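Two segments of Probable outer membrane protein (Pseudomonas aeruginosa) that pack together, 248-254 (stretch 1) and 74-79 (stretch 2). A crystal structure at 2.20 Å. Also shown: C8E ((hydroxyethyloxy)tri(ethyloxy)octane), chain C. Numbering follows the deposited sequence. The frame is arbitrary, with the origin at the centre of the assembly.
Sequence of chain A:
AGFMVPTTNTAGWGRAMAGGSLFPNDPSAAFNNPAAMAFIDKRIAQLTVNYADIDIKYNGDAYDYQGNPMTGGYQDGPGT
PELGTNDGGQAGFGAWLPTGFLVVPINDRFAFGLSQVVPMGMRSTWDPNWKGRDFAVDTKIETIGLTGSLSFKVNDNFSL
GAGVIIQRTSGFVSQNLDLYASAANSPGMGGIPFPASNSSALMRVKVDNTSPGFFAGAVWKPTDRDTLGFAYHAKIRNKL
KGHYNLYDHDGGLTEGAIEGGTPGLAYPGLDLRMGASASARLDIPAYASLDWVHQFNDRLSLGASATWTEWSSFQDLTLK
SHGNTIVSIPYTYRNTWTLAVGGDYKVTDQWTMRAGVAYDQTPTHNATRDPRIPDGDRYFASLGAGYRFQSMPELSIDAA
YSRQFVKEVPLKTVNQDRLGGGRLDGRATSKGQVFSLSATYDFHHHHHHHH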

# COMPACT_ATOMS: atom_id res chain seq x y z
N ASP A 248 -28.13 2.61 -5.96
CA ASP A 248 -28.74 2.39 -7.27
C ASP A 248 -29.13 3.67 -7.99
O ASP A 248 -29.64 4.61 -7.39
CB ASP A 248 -29.98 1.50 -7.13
CG ASP A 248 -31.04 2.12 -6.22
OD1 ASP A 248 -32.21 2.21 -6.65
OD2 ASP A 248 -30.70 2.50 -5.08
N HIS A 249 -28.89 3.70 -9.30
CA HIS A 249 -29.23 4.82 -10.17
C HIS A 249 -29.67 4.09 -11.42
O HIS A 249 -29.17 4.28 -12.54
CB HIS A 249 -28.01 5.72 -10.41
CG HIS A 249 -26.74 4.97 -10.64
ND1 HIS A 249 -26.17 4.83 -11.89
CD2 HIS A 249 -25.90 4.35 -9.78
CE1 HIS A 249 -25.03 4.17 -11.79
NE2 HIS A 249 -24.84 3.86 -10.52
N ASP A 250 -30.66 3.24 -11.17
CA ASP A 250 -31.25 2.30 -12.11
C ASP A 250 -32.70 2.54 -12.49
O ASP A 250 -33.25 1.82 -13.33
CB ASP A 250 -31.19 0.92 -11.45
CG ASP A 250 -30.45 -0.06 -12.26
OD1 ASP A 250 -30.16 -1.15 -11.74
OD2 ASP A 250 -30.17 0.26 -13.43
N GLY A 251 -33.34 3.51 -11.85
CA GLY A 251 -34.74 3.73 -12.13
C GLY A 251 -35.50 2.66 -11.36
O GLY A 251 -36.64 2.32 -11.69
N GLY A 252 -34.86 2.11 -10.33
CA GLY A 252 -35.50 1.09 -9.51
C GLY A 252 -35.24 -0.38 -9.85
O GLY A 252 -35.72 -1.26 -9.13
N LEU A 253 -34.50 -0.65 -10.92
CA LEU A 253 -34.22 -2.03 -11.31
C LEU A 253 -33.50 -2.83 -10.25
O LEU A 253 -33.95 -3.91 -9.86
CB LEU A 253 -33.38 -2.08 -12.60
CG LEU A 253 -34.08 -1.64 -13.88
CD1 LEU A 253 -33.11 -1.73 -15.05
CD2 LEU A 253 -35.30 -2.52 -14.13
N THR A 254 -32.37 -2.32 -9.78
CA THR A 254 -31.59 -3.01 -8.77
C THR A 254 -32.34 -3.26 -7.47
O THR A 254 -32.36 -4.39 -6.98
CB THR A 254 -30.29 -2.24 -8.46
OG1 THR A 254 -29.43 -2.28 -9.61
CG2 THR A 254 -29.55 -2.87 -7.29
C1 C8E C . -21.05 -8.28 -5.19
C2 C8E C . -21.81 -9.38 -5.74
C3 C8E C . -23.02 -8.98 -6.43
C4 C8E C . -23.73 -10.20 -6.79
C5 C8E C . -24.85 -9.83 -7.69
C6 C8E C . -25.51 -11.02 -8.16
C7 C8E C . -26.69 -10.43 -8.78
C8 C8E C . -27.53 -11.54 -9.27
O9 C8E C . -28.74 -11.46 -10.00
C10 C8E C . -29.86 -10.80 -9.44
C11 C8E C . -30.94 -10.96 -10.45
O12 C8E C . -31.34 -9.70 -11.01
C13 C8E C . -32.22 -9.82 -12.15
C14 C8E C . -32.88 -8.65 -12.95
O15 C8E C . -32.67 -7.21 -12.93
C16 C8E C . -33.55 -6.59 -11.97
C17 C8E C . -34.92 -6.15 -12.53
O18 C8E C . -36.11 -6.08 -11.72
C19 C8E C . -36.86 -7.32 -11.71
C20 C8E C . -37.94 -7.68 -10.63
O21 C8E C . -38.29 -9.06 -10.45
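Stretch 2 (74-79) YQDGPG

Stretch 2 has no regular helix or strand, and stretch 1 is loop or turn over most of its length, becoming helical only at Leu-253 and Thr-254, with Gly-252 at the N-cap position. With so little regular structure there is no axis to measure a crossing from, and the placement rests on individual atom pairs. The contacts advance in the same sense along both chains: His-249 meets Gln-75 and Asp-76, Asp-250 meets Gly-77, and Leu-253 meets Pro-78. The backbones come nearest at Asp-250 and Gly-77, whose CA atoms lie 4.4 Å apart. Gly-77, at phi/psi 95/173, turns its CA onto the carbonyl of Asp-250: CA to Asp-250 O is 3.5 Å with an angle of 145° at the hydrogen, a CA-H...O contact. An ideal CB on Gly-77 would fall 2.2 Å from Asp-250 O, so the approach depends on a bare alpha carbon. Gly-251 (phi/psi 79/21) meets a similar limit, since its ideal CB would lie 2.5 Å from Asp-76 O.

No direct hydrogen bond between the stretches is clear; two waters bridge them. Water 1 lies 2.8 Å from Tyr-74 O and 2.6 Å from His-249 O, within hydrogen-bonding distance of both, and accepts a weak bond from Gly-77 N (2.9 Å). Water 2 joins Gln-75 O to His-249 ND1, each at 2.8 Å, bringing the imidazole into the solvent bridge.

Among the side chains, Asp-76 points its CA-to-CB bond sideways, yet its t rotamer (chi1 -164°) brings the carboxylate nearer the turn. OD2 of Asp-76 lies 2.7 Å from Gly-251 N and 3.3 Å from His-249 C. Asp-250 points away, and its OD1 accepts from Thr-254 OG1 at 2.5 Å and, weakly, from Thr-254 N at 3.2 Å, tying the turn to the start of the helix. Leu-253 points toward stretch 2, where its CD1 packs 3.6 Å from CD of Pro-78, an apolar contact beside the polar turn.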

# COMPACT_ATOMS: atom_id res chain seq x y z
N TYR A 74 -27.18 4.21 -19.05
CA TYR A 74 -28.22 5.23 -19.04
C TYR A 74 -28.15 6.14 -17.82
O TYR A 74 -27.61 5.77 -16.78
CB TYR A 74 -29.60 4.57 -19.07
CG TYR A 74 -29.86 3.72 -20.28
CD1 TYR A 74 -30.31 4.28 -21.48
CD2 TYR A 74 -29.64 2.34 -20.24
CE1 TYR A 74 -30.53 3.50 -22.61
CE2 TYR A 74 -29.85 1.55 -21.36
CZ TYR A 74 -30.29 2.13 -22.54
OH TYR A 74 -30.47 1.34 -23.65
N GLN A 75 -28.72 7.33 -17.97
CA GLN A 75 -28.77 8.32 -16.91
C GLN A 75 -29.39 7.69 -15.66
O GLN A 75 -28.82 7.77 -14.58
CB GLN A 75 -29.61 9.52 -17.37
CG GLN A 75 -29.91 10.55 -16.30
CD GLN A 75 -28.68 11.33 -15.88
OE1 GLN A 75 -27.96 11.89 -16.71
NE2 GLN A 75 -28.42 11.37 -14.57
N ASP A 76 -30.55 7.06 -15.83
CA ASP A 76 -31.25 6.44 -14.70
C ASP A 76 -32.03 5.19 -15.14
O ASP A 76 -33.20 5.02 -14.78
CB ASP A 76 -32.20 7.46 -14.07
CG ASP A 76 -32.69 7.05 -12.68
OD1 ASP A 76 -33.51 7.80 -12.11
OD2 ASP A 76 -32.25 6.00 -12.16
N GLY A 77 -31.39 4.31 -15.91
CA GLY A 77 -32.05 3.10 -16.36
C GLY A 77 -32.68 3.23 -17.74
O GLY A 77 -32.73 4.32 -18.31
N PRO A 78 -33.19 2.12 -18.30
CA PRO A 78 -33.83 2.11 -19.62
C PRO A 78 -34.85 3.24 -19.76
O PRO A 78 -35.56 3.57 -18.81
CB PRO A 78 -34.50 0.74 -19.67
CG PRO A 78 -33.60 -0.10 -18.83
CD PRO A 78 -33.30 0.80 -17.65
N GLY A 79 -34.91 3.84 -20.94
CA GLY A 79 -35.87 4.92 -21.15
C GLY A 79 -35.33 6.32 -20.90
O GLY A 79 -35.90 7.29 -21.40
O HOH W 1 -28.70 3.83 -15.09
O HOH W 2 -26.32 6.51 -14.16